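DNA-directed RNA polymerase subunit L (Thermoplasma acidophilum, PDB 1XPP) forms part of the archaeal DNA-directed RNA polymerase that transcribes DNA into RNA, and belongs to the Rpo11/RPB11 family of dimerising subunits. Local coordinates at the interface of chains A and B. Sequence-based numbering; all coordinates share one arbitrary frame. Chains: chain A/B, DNA-directed RNA polymerase subunit L.

Contact 1: the interface of chains A and B. Residues chain A 89-90, 92; chain B 34, 37, 82, 85-86, 89.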
loop_
_atom_site.group_PDB
_atom_site.type_symbol
_atom_site.label_atom_id
_atom_site.label_comp_id
_atom_site.label_asym_id
_atom_site.label_seq_id
_atom_site.Cartn_x
_atom_site.Cartn_y
_atom_site.Cartn_z
ATOM N N TYR A 89 3.978 14.032 -7.417
ATOM C CA TYR A 89 3.883 15.177 -6.510
ATOM C C TYR A 89 2.527 15.846 -6.600
ATOM O O TYR A 89 2.057 16.414 -5.623
ATOM C CB TYR A 89 5.052 16.141 -6.695
ATOM C CG TYR A 89 6.303 15.558 -6.090
ATOM C CD1 TYR A 89 6.535 15.661 -4.729
ATOM C CD2 TYR A 89 7.194 14.833 -6.871
ATOM C CE1 TYR A 89 7.650 15.084 -4.142
ATOM C CE2 TYR A 89 8.357 14.247 -6.287
ATOM C CZ TYR A 89 8.553 14.382 -4.923
ATOM O OH TYR A 89 9.679 13.804 -4.354
ATOM N N GLU A 90 1.905 15.824 -7.774
ATOM C CA GLU A 90 0.520 16.324 -7.871
ATOM C C GLU A 90 -0.401 15.504 -6.989
ATOM O O GLU A 90 -1.231 16.067 -6.217
ATOM C CB GLU A 90 0.066 16.337 -9.323
ATOM C CG GLU A 90 0.847 17.362 -10.143
ATOM C CD GLU A 90 0.860 17.059 -11.623
ATOM O OE1 GLU A 90 0.271 16.045 -12.031
ATOM O OE2 GLU A 90 1.476 17.842 -12.369
ATOM N N LEU A 92 0.452 13.626 -4.410
ATOM C CA LEU A 92 0.834 13.871 -3.019
ATOM C C LEU A 92 0.153 15.132 -2.476
ATOM O O LEU A 92 -0.303 15.162 -1.338
ATOM C CB LEU A 92 2.353 14.037 -2.934
ATOM C CG LEU A 92 2.930 14.201 -1.524
ATOM C CD1 LEU A 92 2.702 12.954 -0.665
ATOM C CD2 LEU A 92 4.405 14.550 -1.651
ATOM N N LEU B 34 11.094 9.844 -2.312
ATOM C CA LEU B 34 10.072 10.889 -2.161
ATOM C C LEU B 34 10.095 11.534 -0.761
ATOM O O LEU B 34 10.044 12.764 -0.634
ATOM C CB LEU B 34 8.649 10.344 -2.483
ATOM C CG LEU B 34 7.580 11.445 -2.331
ATOM C CD1 LEU B 34 6.471 11.336 -3.400
ATOM C CD2 LEU B 34 6.992 11.441 -0.926
ATOM N N THR B 37 13.253 13.705 -0.405
ATOM C CA THR B 37 13.153 14.895 -1.267
ATOM C C THR B 37 12.199 15.906 -0.645
ATOM O O THR B 37 12.455 17.093 -0.624
ATOM C CB THR B 37 12.685 14.502 -2.693
ATOM O OG1 THR B 37 13.677 13.649 -3.248
ATOM C CG2 THR B 37 12.557 15.727 -3.605
ATOM N N VAL B 82 5.400 20.777 -1.193
ATOM C CA VAL B 82 4.824 19.852 -2.146
ATOM C C VAL B 82 4.492 20.606 -3.416
ATOM O O VAL B 82 4.777 20.133 -4.504
ATOM C CB VAL B 82 3.567 19.225 -1.602
ATOM C CG1 VAL B 82 2.902 18.416 -2.679
ATOM C CG2 VAL B 82 3.930 18.346 -0.372
ATOM N N LEU B 85 7.656 21.344 -5.357
ATOM C CA LEU B 85 8.128 20.121 -6.020
ATOM C C LEU B 85 7.313 19.764 -7.266
ATOM O O LEU B 85 7.865 19.367 -8.281
ATOM C CB LEU B 85 8.165 18.951 -5.018
ATOM C CG LEU B 85 9.350 19.116 -4.054
ATOM C CD1 LEU B 85 9.221 18.157 -2.833
ATOM C CD2 LEU B 85 10.732 18.964 -4.733
ATOM N N SER B 86 6.002 19.902 -7.174
ATOM C CA SER B 86 5.112 19.660 -8.309
ATOM C C SER B 86 5.511 20.566 -9.464
ATOM O O SER B 86 5.624 20.108 -10.614
ATOM C CB SER B 86 3.683 19.959 -7.835
ATOM O OG SER B 86 3.299 18.940 -6.896
ATOM N N TYR B 89 8.996 19.626 -11.255
ATOM C CA TYR B 89 8.922 18.518 -12.197
ATOM C C TYR B 89 8.041 18.869 -13.406
ATOM O O TYR B 89 8.355 18.489 -14.547
ATOM C CB TYR B 89 8.462 17.235 -11.504
ATOM C CG TYR B 89 9.541 16.647 -10.594
ATOM C CD1 TYR B 89 9.412 16.711 -9.204
ATOM C CD2 TYR B 89 10.667 16.015 -11.135
ATOM C CE1 TYR B 89 10.374 16.179 -8.354
ATOM C CE2 TYR B 89 11.656 15.466 -10.266
ATOM C CZ TYR B 89 11.495 15.556 -8.896
ATOM O OH TYR B 89 12.434 15.016 -8.025
HETATM O O HOH W 1 11.381 12.855 -5.941
#
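A:Tyr89 sits across helix 74-106 of chain B and reaches on to helix 32-42 of that chain, near the two-fold axis of the pair. With CG anti to its own carbonyl carbon (chi1 -74°), the ring swings away from the backbone oxygen, which stays beside B:Ser86. The tight part lies around the ring. CE2 of A:Tyr89 comes within 3.5 Å of CE1 in B:Tyr89, the two phenol side chains meeting at an oblique angle, while CD1 of A:Tyr89 lies 3.7 Å from CB of B:Leu85. At the far end the hydroxyl OH of A:Tyr89 is 3.5 Å from CB of B:Thr37, and the branches of B:Leu34 approach the CZ end from the opposite direction. Cutting A:Tyr89 back to alanine would probably open a gap between B:Leu85, B:Leu34 and B:Tyr89 and leave water 1 without its phenol partner.

Packing is looser at A:Leu92, whose CD2 is 4.0 Å from CG2 of B:Val82 and points tip to tip at B:Leu34. The hydroxyl OG of B:Ser86 can hydrogen-bond across to O of A:Tyr89 (3.1 Å), in competition with its bond to B:Val82 O in its own helix, which it makes from above the carbonyl plane. Its lone hydrogen can serve both carbonyls only by sharing or alternating. On the wetter side, water 1 lies in the plane of the A:Tyr89 ring, 2.5 Å from OH, and reaches OH of B:Tyr89 at 3.2 Å.

Contact 2: the interface of chains A and B. Residues chain A 15, 18, 25, 75, 78-79; chain B 100, 103-104.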
loop_
_atom_site.group_PDB
_atom_site.type_symbol
_atom_site.label_atom_id
_atom_site.label_comp_id
_atom_site.label_asym_id
_atom_site.label_seq_id
_atom_site.Cartn_x
_atom_site.Cartn_y
_atom_site.Cartn_z
ATOM N N VAL A 15 19.345 19.860 -26.102
ATOM C CA VAL A 15 19.738 18.631 -26.741
ATOM C C VAL A 15 21.162 18.920 -27.248
ATOM O O VAL A 15 21.438 19.993 -27.813
ATOM C CB VAL A 15 18.796 18.307 -27.925
ATOM C CG1 VAL A 15 19.399 17.251 -28.819
ATOM C CG2 VAL A 15 17.423 17.853 -27.403
ATOM N N LYS A 18 21.747 13.259 -30.709
ATOM C CA LYS A 18 20.823 12.139 -30.757
ATOM C C LYS A 18 21.193 11.240 -31.910
ATOM O O LYS A 18 21.731 11.679 -32.926
ATOM C CB LYS A 18 19.366 12.605 -30.905
ATOM C CG LYS A 18 19.072 13.479 -32.130
ATOM C CD LYS A 18 17.771 13.038 -32.823
ATOM C CE LYS A 18 16.519 13.574 -32.119
ATOM N NZ LYS A 18 15.268 12.862 -32.539
ATOM N N VAL A 25 21.172 15.318 -23.376
ATOM C CA VAL A 25 20.642 16.644 -23.116
ATOM C C VAL A 25 21.443 17.287 -22.014
ATOM O O VAL A 25 21.618 16.672 -20.946
ATOM C CB VAL A 25 19.129 16.616 -22.717
ATOM C CG1 VAL A 25 18.574 18.018 -22.592
ATOM C CG2 VAL A 25 18.334 15.810 -23.739
ATOM N N GLN A 75 13.537 9.973 -26.163
ATOM C CA GLN A 75 12.762 11.119 -25.667
ATOM C C GLN A 75 11.548 10.613 -24.887
ATOM O O GLN A 75 11.151 11.206 -23.875
ATOM C CB GLN A 75 12.272 12.026 -26.813
ATOM C CG GLN A 75 13.308 12.939 -27.480
ATOM C CD GLN A 75 13.745 12.430 -28.843
ATOM O OE1 GLN A 75 14.075 11.261 -29.002
ATOM N NE2 GLN A 75 13.750 13.319 -29.834
ATOM N N ILE A 78 12.267 9.576 -21.352
ATOM C CA ILE A 78 12.427 10.766 -20.511
ATOM C C ILE A 78 11.044 11.314 -20.164
ATOM O O ILE A 78 10.739 11.513 -18.983
ATOM C CB ILE A 78 13.300 11.821 -21.183
ATOM C CG1 ILE A 78 14.739 11.284 -21.268
ATOM C CG2 ILE A 78 13.243 13.180 -20.434
ATOM C CD1 ILE A 78 15.652 12.138 -22.067
ATOM N N LYS A 79 10.219 11.515 -21.198
ATOM C CA LYS A 79 8.813 11.927 -21.020
ATOM C C LYS A 79 8.073 11.064 -19.997
ATOM O O LYS A 79 7.426 11.588 -19.079
ATOM C CB LYS A 79 8.073 11.792 -22.350
ATOM C CG LYS A 79 8.586 12.679 -23.434
ATOM C CD LYS A 79 8.081 12.263 -24.820
ATOM C CE LYS A 79 8.799 13.034 -25.903
ATOM N NZ LYS A 79 8.127 13.033 -27.206
ATOM N N PHE B 100 12.388 18.655 -27.272
ATOM C CA PHE B 100 12.312 17.530 -28.180
ATOM C C PHE B 100 11.607 17.963 -29.474
ATOM O O PHE B 100 12.112 17.717 -30.565
ATOM C CB PHE B 100 11.559 16.366 -27.547
ATOM C CG PHE B 100 12.226 15.772 -26.331
ATOM C CD1 PHE B 100 13.609 15.799 -26.186
ATOM C CD2 PHE B 100 11.456 15.135 -25.341
ATOM C CE1 PHE B 100 14.231 15.228 -25.060
ATOM C CE2 PHE B 100 12.060 14.555 -24.243
ATOM C CZ PHE B 100 13.446 14.605 -24.097
ATOM N N TYR B 103 13.794 20.067 -31.606
ATOM C CA TYR B 103 14.864 19.266 -32.202
ATOM C C TYR B 103 14.386 18.309 -33.311
ATOM O O TYR B 103 15.036 18.186 -34.353
ATOM C CB TYR B 103 15.658 18.498 -31.121
ATOM C CG TYR B 103 16.716 17.586 -31.711
ATOM C CD1 TYR B 103 17.954 18.095 -32.100
ATOM C CD2 TYR B 103 16.460 16.229 -31.937
ATOM C CE1 TYR B 103 18.930 17.266 -32.676
ATOM C CE2 TYR B 103 17.429 15.397 -32.517
ATOM C CZ TYR B 103 18.649 15.924 -32.875
ATOM O OH TYR B 103 19.602 15.111 -33.447
ATOM N N GLU B 104 13.261 17.630 -33.103
ATOM C CA GLU B 104 12.785 16.663 -34.108
ATOM C C GLU B 104 12.325 17.379 -35.380
ATOM O O GLU B 104 12.127 16.759 -36.429
ATOM C CB GLU B 104 11.660 15.780 -33.546
ATOM C CG GLU B 104 12.039 14.901 -32.335
ATOM C CD GLU B 104 13.230 13.965 -32.583
ATOM O OE1 GLU B 104 13.229 13.226 -33.586
ATOM O OE2 GLU B 104 14.169 13.954 -31.753
#
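This contact belongs to the Rpb3/Rpb11-type dimerisation domain: the C-terminal end of the long helix 74-106 of chain B lies against strand 12-18 and the first turns of the same helix in chain A. B:Phe100 is the apolar wedge. Methylene CG of A:Gln75 sits over the centre of its ring in a CH-pi arrangement, but the modelled spacing is too short to trust and its tightness means nothing. The two side chains slide past each other in opposite directions, with the amide plane turned 76° from the ring. A:Lys79 also runs alongside the ring; its chain is extended beyond CG, which brings CE to 3.4 Å from CD2 of B:Phe100. The far rim belongs to A:Ile78, whose CG2 lies at the ring edge, in plane, and whose CD1 is 3.9 Å from CZ of B:Phe100.

One turn further along helix 74-106 of chain B, B:Tyr103 has CG anti to its backbone N (chi1 176°), which carries the phenol out towards the strand of chain A. A:Val15 crosses it at about a right angle and sets CG1 over one face, offset toward the rim, 3.7 Å from CD1 of B:Tyr103.

The polar end is less secure. A lysine-carboxylate pair with the glutamine amide close by is chemically sensible, yet the side chains are doubtful in detail. A:Lys18 and B:Glu104 are paired as a salt bridge, but the modelled separation of NZ and OE2 is impossibly short, and the lysine chain runs into the B:Tyr103 ring. The approach of NE2 in A:Gln75 to the same carboxylate oxygen, OE2 of B:Glu104, is likewise too short.

The centres of the C-alpha atoms of contact 1 and contact 2 are about 23 Å apart, and both draw on helix 74-106 of each chain. The helices run antiparallel: the middle of one faces the middle of the other in contact 1, whereas in contact 2 the start of helix 74-106 of chain A meets the end of helix 74-106 of chain B. Two-fold symmetry supplies a twin of each, so contact 2 recurs at the opposite end of the pair. In the polymerase Rpo11 pairs with Rpo3 through this domain; the homodimer may be a stand-in that forms without that partner.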